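PDB 1WYD: aspartate--tRNA(Asp/Asn) ligase from Sulfolobus tokodaii, which charges both tRNA(Asp) and tRNA(Asn) with aspartate, first activating the amino acid with ATP to aspartyl-adenylate and then transferring it to the tRNA acceptor end. Local coordinates for residues E229-D234 with G390-A395; E146-E151 with M239-K244. All coordinates share one frame; numbering follows the deposited sequence.

Interaction 1: residues E229-D234 with G390-A395; sequences EMAFAD and GMPPHA
The ring of Phe232 lies with one face over Pro392, whose CB comes 3.9 Å from Phe232 CZ, while CD of Pro393 meets the same ring obliquely. These residues stand where two neighbouring antiparallel strands of the class II synthetase catalytic sheet meet their loops. Ala231 and His394 form a non-hydrogen-bonded pair with CA atoms 4.1 Å apart; the short Ala231 side chain lets Pro392 CG pack against its CB. Met230 and Ala395 are the hydrogen-bonded pair: Met230 N gives a 2.7 Å bond to Ala395 O, and Ala395 N returns one to Met230 O. Past the strand, Phe232 N donates to Pro393 O; proline keeps this acceptor although it has no N-H to offer. Ala395 CB lies 3.4 Å from Ala233 O, a closeness a methyl allows. Glu229 OE2 salt-bridges Arg359, predicted to bind aspartate, consistent with this end of the strand lying beside the amino-acid pocket. Pro392 packs on Trp24 of the second subunit. His394 CG sits between backbone N and carbonyl carbon (chi1 56°), and ND1 donates to Pro392 O at 2.8 Å; NE2 is hydrogen-bonded to Glu193 OE1, and at the ring's edge, near its plane, Glu229 OE1 lies 3.2 Å from His394 CD2.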
loop_
_atom_site.group_PDB
_atom_site.type_symbol
_atom_site.label_atom_id
_atom_site.label_comp_id
_atom_site.label_asym_id
_atom_site.label_seq_id
_atom_site.Cartn_x
_atom_site.Cartn_y
_atom_site.Cartn_z
ATOM N N GLU B 229 1.175 14.101 3.524
ATOM C CA GLU B 229 2.031 15.181 3.974
ATOM C C GLU B 229 2.113 16.150 2.807
ATOM O O GLU B 229 2.325 15.728 1.675
ATOM C CB GLU B 229 3.432 14.650 4.393
ATOM C CG GLU B 229 4.199 15.535 5.385
ATOM C CD GLU B 229 3.512 15.726 6.748
ATOM O OE1 GLU B 229 3.795 16.721 7.445
ATOM O OE2 GLU B 229 2.699 14.872 7.168
ATOM N N MET B 230 1.898 17.433 3.067
ATOM C CA MET B 230 1.726 18.421 2.008
ATOM C C MET B 230 2.590 19.652 2.274
ATOM O O MET B 230 2.391 20.361 3.244
ATOM C CB MET B 230 0.235 18.774 1.868
ATOM C CG MET B 230 -0.113 19.603 0.661
ATOM S SD MET B 230 -1.874 20.252 0.619
ATOM C CE MET B 230 -2.084 20.230 -1.068
ATOM N N ALA B 231 3.598 19.866 1.436
ATOM C CA ALA B 231 4.397 21.084 1.535
ATOM C C ALA B 231 3.615 22.318 1.057
ATOM O O ALA B 231 2.722 22.207 0.184
ATOM C CB ALA B 231 5.732 20.943 0.813
ATOM N N PHE B 232 3.945 23.455 1.687
ATOM C CA PHE B 232 3.298 24.768 1.483
ATOM C C PHE B 232 1.822 24.691 1.782
ATOM O O PHE B 232 0.981 25.071 0.978
ATOM C CB PHE B 232 3.583 25.354 0.083
ATOM C CG PHE B 232 5.050 25.414 -0.242
ATOM C CD1 PHE B 232 5.635 24.449 -1.058
ATOM C CD2 PHE B 232 5.854 26.399 0.309
ATOM C CE1 PHE B 232 7.010 24.488 -1.338
ATOM C CE2 PHE B 232 7.222 26.445 0.029
ATOM C CZ PHE B 232 7.806 25.493 -0.797
ATOM N N ALA B 233 1.523 24.203 2.973
ATOM C CA ALA B 233 0.173 23.929 3.377
ATOM C C ALA B 233 0.259 23.983 4.866
ATOM O O ALA B 233 1.311 23.602 5.437
ATOM C CB ALA B 233 -0.238 22.534 2.920
ATOM N N ASP B 234 -0.811 24.465 5.509
ATOM C CA ASP B 234 -0.942 24.331 6.951
ATOM C C ASP B 234 -2.110 23.436 7.234
ATOM O O ASP B 234 -2.645 22.828 6.301
ATOM C CB ASP B 234 -1.101 25.668 7.643
ATOM C CG ASP B 234 -2.404 26.400 7.261
ATOM O OD1 ASP B 234 -3.351 25.786 6.715
ATOM O OD2 ASP B 234 -2.537 27.625 7.487
ATOM N N GLY B 390 16.832 23.632 4.376
ATOM C CA GLY B 390 15.643 24.111 3.684
ATOM C C GLY B 390 14.424 23.210 3.779
ATOM O O GLY B 390 13.911 22.744 2.761
ATOM N N MET B 391 13.935 22.938 4.983
ATOM C CA MET B 391 12.669 22.221 5.040
ATOM C C MET B 391 11.577 23.269 4.849
ATOM O O MET B 391 11.640 24.318 5.481
ATOM C CB MET B 391 12.500 21.471 6.365
ATOM C CG MET B 391 13.230 20.137 6.438
ATOM S SD MET B 391 12.767 18.946 5.158
ATOM C CE MET B 391 11.238 18.345 5.887
ATOM N N PRO B 392 10.591 23.022 3.989
ATOM C CA PRO B 392 9.531 24.007 3.762
ATOM C C PRO B 392 8.459 23.926 4.845
ATOM O O PRO B 392 8.430 22.948 5.611
ATOM C CB PRO B 392 8.942 23.552 2.419
ATOM C CG PRO B 392 9.048 22.080 2.461
ATOM C CD PRO B 392 10.379 21.806 3.176
ATOM N N PRO B 393 7.559 24.902 4.899
ATOM C CA PRO B 393 6.391 24.762 5.754
ATOM C C PRO B 393 5.581 23.633 5.172
ATOM O O PRO B 393 5.385 23.541 3.957
ATOM C CB PRO B 393 5.665 26.092 5.579
ATOM C CG PRO B 393 6.722 27.017 5.058
ATOM C CD PRO B 393 7.534 26.166 4.146
ATOM N N HIS B 394 5.135 22.744 6.035
ATOM C CA HIS B 394 4.332 21.629 5.591
ATOM C C HIS B 394 3.301 21.270 6.650
ATOM O O HIS B 394 3.311 21.820 7.747
ATOM C CB HIS B 394 5.221 20.429 5.224
ATOM C CG HIS B 394 6.128 19.991 6.327
ATOM N ND1 HIS B 394 7.153 20.777 6.804
ATOM C CD2 HIS B 394 6.172 18.839 7.038
ATOM C CE1 HIS B 394 7.795 20.120 7.757
ATOM N NE2 HIS B 394 7.216 18.942 7.917
ATOM N N ALA B 395 2.410 20.341 6.297
ATOM C CA ALA B 395 1.327 19.896 7.171
ATOM C C ALA B 395 0.899 18.537 6.697
ATOM O O ALA B 395 0.996 18.234 5.500
ATOM C CB ALA B 395 0.124 20.880 7.110
#

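Interaction 2: residues E146-E151 with M239-K244; sequences ETLYKE and MQLLEK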
loop_
_atom_site.group_PDB
_atom_site.type_symbol
_atom_site.label_atom_id
_atom_site.label_comp_id
_atom_site.label_asym_id
_atom_site.label_seq_id
_atom_site.Cartn_x
_atom_site.Cartn_y
_atom_site.Cartn_z
ATOM N N GLU B 146 -7.302 8.006 -5.525
ATOM C CA GLU B 146 -7.865 8.760 -6.649
ATOM C C GLU B 146 -7.902 10.266 -6.387
ATOM O O GLU B 146 -7.367 11.044 -7.171
ATOM C CB GLU B 146 -9.249 8.194 -6.967
ATOM C CG GLU B 146 -10.040 8.919 -8.025
ATOM C CD GLU B 146 -11.432 8.341 -8.109
ATOM O OE1 GLU B 146 -11.738 7.669 -9.122
ATOM O OE2 GLU B 146 -12.192 8.520 -7.134
ATOM N N THR B 147 -8.465 10.664 -5.240
ATOM C CA THR B 147 -8.533 12.056 -4.838
ATOM C C THR B 147 -7.152 12.663 -4.763
ATOM O O THR B 147 -6.940 13.821 -5.183
ATOM C CB THR B 147 -9.238 12.207 -3.471
ATOM O OG1 THR B 147 -10.574 11.734 -3.595
ATOM C CG2 THR B 147 -9.467 13.693 -3.126
ATOM N N LEU B 148 -6.210 11.874 -4.234
ATOM C CA LEU B 148 -4.857 12.347 -3.994
ATOM C C LEU B 148 -4.067 12.569 -5.277
ATOM O O LEU B 148 -3.298 13.551 -5.368
ATOM C CB LEU B 148 -4.128 11.402 -3.025
ATOM C CG LEU B 148 -4.591 11.671 -1.606
ATOM C CD1 LEU B 148 -4.388 10.422 -0.764
ATOM C CD2 LEU B 148 -3.875 12.886 -1.031
ATOM N N TYR B 149 -4.248 11.662 -6.252
ATOM C CA TYR B 149 -3.618 11.761 -7.565
ATOM C C TYR B 149 -4.124 12.982 -8.271
ATOM O O TYR B 149 -3.368 13.651 -8.947
ATOM C CB TYR B 149 -3.948 10.560 -8.477
ATOM C CG TYR B 149 -3.443 9.220 -8.061
ATOM C CD1 TYR B 149 -2.117 9.042 -7.652
ATOM C CD2 TYR B 149 -4.283 8.105 -8.076
ATOM C CE1 TYR B 149 -1.648 7.781 -7.258
ATOM C CE2 TYR B 149 -3.816 6.817 -7.685
ATOM C CZ TYR B 149 -2.500 6.670 -7.272
ATOM O OH TYR B 149 -2.002 5.410 -6.891
ATOM N N LYS B 150 -5.412 13.274 -8.109
ATOM C CA LYS B 150 -6.012 14.486 -8.695
ATOM C C LYS B 150 -5.332 15.750 -8.169
ATOM O O LYS B 150 -5.294 16.758 -8.866
ATOM C CB LYS B 150 -7.515 14.543 -8.422
ATOM C CG LYS B 150 -8.327 15.303 -9.454
ATOM C CD LYS B 150 -9.766 15.691 -8.960
ATOM C CE LYS B 150 -10.721 14.486 -8.812
ATOM N NZ LYS B 150 -10.723 13.475 -9.956
ATOM N N GLU B 151 -4.780 15.686 -6.951
ATOM C CA GLU B 151 -4.129 16.865 -6.357
ATOM C C GLU B 151 -2.634 16.820 -6.574
ATOM O O GLU B 151 -1.882 17.651 -6.060
ATOM C CB GLU B 151 -4.431 16.979 -4.874
ATOM C CG GLU B 151 -5.914 16.962 -4.510
ATOM C CD GLU B 151 -6.637 18.235 -4.931
ATOM O OE1 GLU B 151 -7.844 18.160 -5.247
ATOM O OE2 GLU B 151 -6.003 19.309 -4.948
ATOM N N MET B 239 -6.934 19.789 6.223
ATOM C CA MET B 239 -8.312 19.513 6.639
ATOM C C MET B 239 -9.291 19.601 5.444
ATOM O O MET B 239 -10.129 18.708 5.259
ATOM C CB MET B 239 -8.732 20.393 7.822
ATOM C CG MET B 239 -8.267 19.857 9.130
ATOM S SD MET B 239 -9.052 20.626 10.559
ATOM C CE MET B 239 -8.115 22.210 10.707
ATOM N N GLN B 240 -9.125 20.612 4.594
ATOM C CA GLN B 240 -9.910 20.710 3.352
ATOM C C GLN B 240 -9.604 19.646 2.296
ATOM O O GLN B 240 -10.461 19.292 1.481
ATOM C CB GLN B 240 -9.696 22.064 2.712
ATOM C CG GLN B 240 -10.684 23.070 3.156
ATOM C CD GLN B 240 -10.368 24.427 2.568
ATOM O OE1 GLN B 240 -10.008 24.533 1.376
ATOM N NE2 GLN B 240 -10.465 25.466 3.396
ATOM N N LEU B 241 -8.359 19.184 2.263
ATOM C CA LEU B 241 -8.003 18.063 1.394
ATOM C C LEU B 241 -8.746 16.815 1.881
ATOM O O LEU B 241 -9.360 16.085 1.084
ATOM C CB LEU B 241 -6.493 17.841 1.438
ATOM C CG LEU B 241 -5.704 17.187 0.304
ATOM C CD1 LEU B 241 -4.631 16.325 0.949
ATOM C CD2 LEU B 241 -6.533 16.360 -0.655
ATOM N N LEU B 242 -8.699 16.583 3.196
ATOM C CA LEU B 242 -9.241 15.362 3.772
ATOM C C LEU B 242 -10.754 15.339 3.566
ATOM O O LEU B 242 -11.301 14.328 3.157
ATOM C CB LEU B 242 -8.812 15.212 5.247
ATOM C CG LEU B 242 -9.676 14.483 6.246
ATOM C CD1 LEU B 242 -9.413 12.988 6.183
ATOM C CD2 LEU B 242 -9.370 14.998 7.579
ATOM N N GLU B 243 -11.408 16.467 3.824
ATOM C CA GLU B 243 -12.828 16.658 3.516
ATOM C C GLU B 243 -13.145 16.116 2.122
ATOM O O GLU B 243 -14.042 15.289 1.945
ATOM C CB GLU B 243 -13.208 18.158 3.613
ATOM C CG GLU B 243 -13.425 18.703 5.035
ATOM C CD GLU B 243 -13.831 20.192 5.100
ATOM O OE1 GLU B 243 -13.553 20.974 4.143
ATOM O OE2 GLU B 243 -14.433 20.595 6.129
ATOM N N LYS B 244 -12.387 16.548 1.133
ATOM C CA LYS B 244 -12.639 16.100 -0.228
ATOM C C LYS B 244 -12.395 14.603 -0.435
ATOM O O LYS B 244 -13.125 13.943 -1.183
ATOM C CB LYS B 244 -11.812 16.930 -1.218
ATOM C CG LYS B 244 -12.319 18.381 -1.354
ATOM C CD LYS B 244 -11.191 19.394 -1.737
ATOM C CE LYS B 244 -10.976 19.493 -3.253
ATOM N NZ LYS B 244 -10.160 20.722 -3.628
#
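Leu148 and Leu241 meet through their methyls, Leu148 CD2 to Leu241 CD1 at 4.0 Å, with the two side chains crossing at about a right angle. Leu241 CG stands anti to its backbone N (chi1 -155°), and the branch beyond it divides the work: CD1 faces the leucine while CD2 lies 4.0 Å from CG of Glu151. That glutamate slides past Leu241 in the opposite direction, lending its aliphatic part to the apolar contact. Thr147 adds its methyl, CG2, which rests 4.1 Å from the carbonyl carbon of Lys244; a beta-branched residue with one short apolar arm suits this approach to the backbone of the other helix. Its hydroxyl is hydrogen-bonded to Ala143 O, within its own helix, which satisfies a polar atom at a buried position. The contact thus joins the C-terminal end of helix 128-150 to helix 235-256 in the class II catalytic domain, and Phe153 packs on both leucines. One ion pair crosses the contact, and it is long: Glu151 OE1 and Lys244 NZ form a salt bridge of 3.8 Å, and no hydrogen bond links the two segments. Lys244 is exposed, and its long side chain can span to the carboxylate. In Glu151 the bend at chi2 (-71°) turns CD aside from the line of the chain beyond the CG that meets Leu241, and the backbone O accepts a hydrogen bond from Arg201.

Overall arrangement
Interactions 1 and 2 lie in the same class II catalytic domain, their centres 16 Å apart and nearest atoms about 5 Å apart without touching. Their segments alternate along the chain: 146-151, 229-234, 239-244, then 390-395. Strand 222-231 leads almost directly into helix 235-256, so the chain leaves the sheet pairing of interaction 1 and enters the helix pairing of interaction 2 within a few residues. Val238 of that helix touches Met230 and Ala395, and Phe153, which packs on the leucines of interaction 2, also touches Met230. The central sheet, with the predicted aspartate-binding Arg359 just past its strand 351-358, is thereby joined to the two helices packed beside it.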